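Local coordinates for uncharacterized protein MJ0754 (PDB 3Q4N), which is of unknown function but forms a ferritin-like four-helix bundle that binds metal at a dinuclear centre, at residues B[102-107]-B[153-159]. Residues are numbered along the deposited sequence.
Sequences EVDALK and MLNNYGS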
ATOM      1  N   GLU B 102     -19.608  -3.209  16.409  1.00 71.73           N
ATOM      2  CA  GLU B 102     -20.020  -2.034  15.645  1.00 71.55           C
ATOM      3  C   GLU B 102     -18.860  -1.072  15.370  1.00 71.44           C
ATOM      4  O   GLU B 102     -18.571  -0.764  14.215  1.00 71.66           O
ATOM      5  CB  GLU B 102     -21.134  -1.298  16.365  1.00 71.29           C
ATOM      6  CG  GLU B 102     -22.484  -1.878  16.062  1.00 72.47           C
ATOM      7  CD  GLU B 102     -23.560  -1.361  16.981  1.00 73.68           C
ATOM      8  OE1 GLU B 102     -24.728  -1.287  16.542  1.00 73.67           O
ATOM      9  OE2 GLU B 102     -23.239  -1.041  18.146  1.00 75.27           O
ATOM     10  N   VAL B 103     -18.184  -0.606  16.414  1.00 71.09           N
ATOM     11  CA  VAL B 103     -17.044   0.275  16.198  1.00 70.83           C
ATOM     12  C   VAL B 103     -16.030  -0.377  15.223  1.00 70.90           C
ATOM     13  O   VAL B 103     -15.432   0.316  14.381  1.00 70.52           O
ATOM     14  CB  VAL B 103     -16.382   0.706  17.534  1.00 70.94           C
ATOM     15  CG1 VAL B 103     -15.333   1.808  17.292  1.00 70.50           C
ATOM     16  CG2 VAL B 103     -17.445   1.167  18.560  1.00 70.92           C
ATOM     17  N   ASP B 104     -15.872  -1.704  15.313  1.00 70.41           N
ATOM     18  CA  ASP B 104     -14.951  -2.432  14.436  1.00 70.43           C
ATOM     19  C   ASP B 104     -15.388  -2.436  12.986  1.00 69.76           C
ATOM     20  O   ASP B 104     -14.659  -1.944  12.111  1.00 69.59           O
ATOM     21  CB  ASP B 104     -14.737  -3.859  14.914  1.00 71.07           C
ATOM     22  CG  ASP B 104     -13.722  -3.943  16.061  1.00 73.73           C
ATOM     23  OD1 ASP B 104     -12.892  -3.008  16.204  1.00 74.96           O
ATOM     24  OD2 ASP B 104     -13.752  -4.947  16.819  1.00 76.08           O
ATOM     25  N   ALA B 105     -16.572  -2.999  12.739  1.00 68.85           N
ATOM     26  CA  ALA B 105     -17.271  -2.859  11.454  1.00 67.63           C
ATOM     27  C   ALA B 105     -16.952  -1.519  10.832  1.00 66.76           C
ATOM     28  O   ALA B 105     -16.453  -1.447   9.716  1.00 67.04           O
ATOM     29  CB  ALA B 105     -18.763  -2.983  11.646  1.00 67.60           C
ATOM     30  N   LEU B 106     -17.221  -0.459  11.584  1.00 65.91           N
ATOM     31  CA  LEU B 106     -16.952   0.914  11.155  1.00 64.79           C
ATOM     32  C   LEU B 106     -15.482   1.188  10.801  1.00 64.12           C
ATOM     33  O   LEU B 106     -15.204   1.790   9.772  1.00 63.60           O
ATOM     34  CB  LEU B 106     -17.427   1.880  12.230  1.00 64.75           C
ATOM     35  CG  LEU B 106     -18.902   2.225  12.150  1.00 65.20           C
ATOM     36  CD1 LEU B 106     -19.259   3.155  13.278  1.00 66.98           C
ATOM     37  CD2 LEU B 106     -19.195   2.875  10.817  1.00 65.54           C
ATOM     38  N   LYS B 107     -14.555   0.740  11.653  1.00 63.31           N
ATOM     39  CA  LYS B 107     -13.125   0.916  11.394  1.00 62.36           C
ATOM     40  C   LYS B 107     -12.678   0.160  10.142  1.00 61.15           C
ATOM     41  O   LYS B 107     -11.921   0.689   9.332  1.00 60.74           O
ATOM     42  CB  LYS B 107     -12.286   0.483  12.600  1.00 62.83           C
ATOM     43  CG  LYS B 107     -12.445   1.335  13.862  1.00 63.98           C
ATOM     44  CD  LYS B 107     -11.342   0.965  14.872  1.00 66.26           C
ATOM     45  CE  LYS B 107     -11.625   1.422  16.315  1.00 66.81           C
ATOM     46  NZ  LYS B 107     -11.306   2.874  16.542  1.00 66.88           N
ATOM     47  N   MET B 153     -19.730   8.640  11.008  1.00 66.91           N
ATOM     48  CA  MET B 153     -20.321   7.550  11.765  1.00 65.65           C
ATOM     49  C   MET B 153     -19.460   7.131  12.958  1.00 65.72           C
ATOM     50  O   MET B 153     -19.980   6.775  14.016  1.00 65.49           O
ATOM     51  CB  MET B 153     -20.548   6.371  10.837  1.00 64.83           C
ATOM     52  CG  MET B 153     -21.669   5.493  11.272  1.00 62.29           C
ATOM     53  SD  MET B 153     -23.187   6.394  11.237  1.00 57.10           S
ATOM     54  CE  MET B 153     -23.238   6.868   9.499  1.00 57.91           C
ATOM     55  N   LEU B 154     -18.141   7.184  12.782  1.00 65.95           N
ATOM     56  CA  LEU B 154     -17.203   6.835  13.862  1.00 66.00           C
ATOM     57  C   LEU B 154     -17.279   7.813  15.003  1.00 65.82           C
ATOM     58  O   LEU B 154     -17.333   7.395  16.166  1.00 65.68           O
ATOM     59  CB  LEU B 154     -15.758   6.727  13.369  1.00 65.96           C
ATOM     60  CG  LEU B 154     -15.390   5.331  12.849  1.00 66.18           C
ATOM     61  CD1 LEU B 154     -14.050   5.395  12.165  1.00 67.73           C
ATOM     62  CD2 LEU B 154     -15.367   4.243  13.933  1.00 66.05           C
ATOM     63  N   ASN B 155     -17.285   9.104  14.658  1.00 65.35           N
ATOM     64  CA  ASN B 155     -17.505  10.175  15.622  1.00 65.39           C
ATOM     65  C   ASN B 155     -18.786   9.966  16.451  1.00 65.22           C
ATOM     66  O   ASN B 155     -18.787  10.151  17.657  1.00 64.98           O
ATOM     67  CB  ASN B 155     -17.599  11.514  14.897  1.00 65.84           C
ATOM     68  CG  ASN B 155     -16.349  11.850  14.098  1.00 66.60           C
ATOM     69  OD1 ASN B 155     -16.400  12.702  13.192  1.00 66.01           O
ATOM     70  ND2 ASN B 155     -15.220  11.188  14.419  1.00 66.51           N
ATOM     71  N   ASN B 156     -19.865   9.568  15.787  1.00 65.08           N
ATOM     72  CA  ASN B 156     -21.096   9.191  16.458  1.00 65.23           C
ATOM     73  C   ASN B 156     -20.928   8.078  17.503  1.00 65.62           C
ATOM     74  O   ASN B 156     -21.770   7.936  18.396  1.00 66.01           O
ATOM     75  CB  ASN B 156     -22.153   8.787  15.428  1.00 65.03           C
ATOM     76  CG  ASN B 156     -22.457   9.890  14.437  1.00 64.73           C
ATOM     77  OD1 ASN B 156     -22.831   9.615  13.303  1.00 65.50           O
ATOM     78  ND2 ASN B 156     -22.294  11.141  14.853  1.00 63.38           N
ATOM     79  N   TYR B 157     -19.861   7.292  17.394  1.00 65.67           N
ATOM     80  CA  TYR B 157     -19.561   6.266  18.395  1.00 66.25           C
ATOM     81  C   TYR B 157     -18.334   6.675  19.238  1.00 66.71           C
ATOM     82  O   TYR B 157     -17.612   5.822  19.796  1.00 66.07           O
ATOM     83  CB  TYR B 157     -19.315   4.904  17.731  1.00 66.42           C
ATOM     84  CG  TYR B 157     -20.531   4.131  17.239  1.00 66.33           C
ATOM     85  CD1 TYR B 157     -20.712   2.794  17.617  1.00 66.79           C
ATOM     86  CD2 TYR B 157     -21.476   4.709  16.369  1.00 65.41           C
ATOM     87  CE1 TYR B 157     -21.810   2.048  17.166  1.00 66.11           C
ATOM     88  CE2 TYR B 157     -22.573   3.969  15.902  1.00 65.76           C
ATOM     89  CZ  TYR B 157     -22.735   2.633  16.311  1.00 66.49           C
ATOM     90  OH  TYR B 157     -23.814   1.870  15.884  1.00 65.90           O
ATOM     91  N   GLY B 158     -18.102   7.986  19.317  1.00 67.47           N
ATOM     92  CA  GLY B 158     -16.980   8.546  20.084  1.00 68.40           C
ATOM     93  C   GLY B 158     -15.630   7.910  19.766  1.00 69.10           C
ATOM     94  O   GLY B 158     -14.839   7.624  20.685  1.00 69.04           O
ATOM     95  N   SER B 159     -15.378   7.685  18.470  1.00 69.05           N
ATOM     96  CA  SER B 159     -14.103   7.176  17.985  1.00 69.15           C
ATOM     97  C   SER B 159     -13.612   8.003  16.800  1.00 69.24           C
ATOM     98  O   SER B 159     -14.313   8.885  16.313  1.00 69.51           O
ATOM     99  CB  SER B 159     -14.240   5.702  17.607  1.00 69.35           C
ATOM    100  OG  SER B 159     -12.972   5.074  17.517  1.00 69.65           O
TER
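Leu106 lays its CD1 methyl over one face of the Tyr157 ring, 4.2 Å from the ring centroid and only 15° off the normal, a CH-pi contact at one end of the ferritin-like four-helix bundle. It illustrates how a bundle can pair the start of one helix with the finish of another: helix 102-125 opens here, while helix 130-155 closes in a Schellman motif. There Ser159 N is hydrogen-bonded to Leu154 O (3.0 Å) and Gly158 N to Asn155 O (2.8 Å), and Gly158, as the C-prime residue, takes the positive phi that glycine tolerates best. In this turn Tyr157 and Ser159 both point their CA-to-CB bonds toward helix 102-125, so the interface continues past the helical residues. Within the bundle, Leu106 continues the apolar packing, its CD2 lying 3.6 Å from Met153 CG and its CB 3.6 Å from Leu154 CD2. Val103, one turn earlier, touches both Leu154 and the tyrosine, with CG1 4.1 Å from Leu154 CD2 and CG2 3.8 Å from Tyr157 CD1. Behind this seam Ala105 faces Trp42 of helix 15-42 and Phe47 of helix 45-68, which ties the helix start to the other half of the bundle. A polar link borders the apolar patch: the Lys107 side chain passes Leu154 and turns at its end, where NZ donates a 2.9 Å hydrogen bond to Ser159 OG.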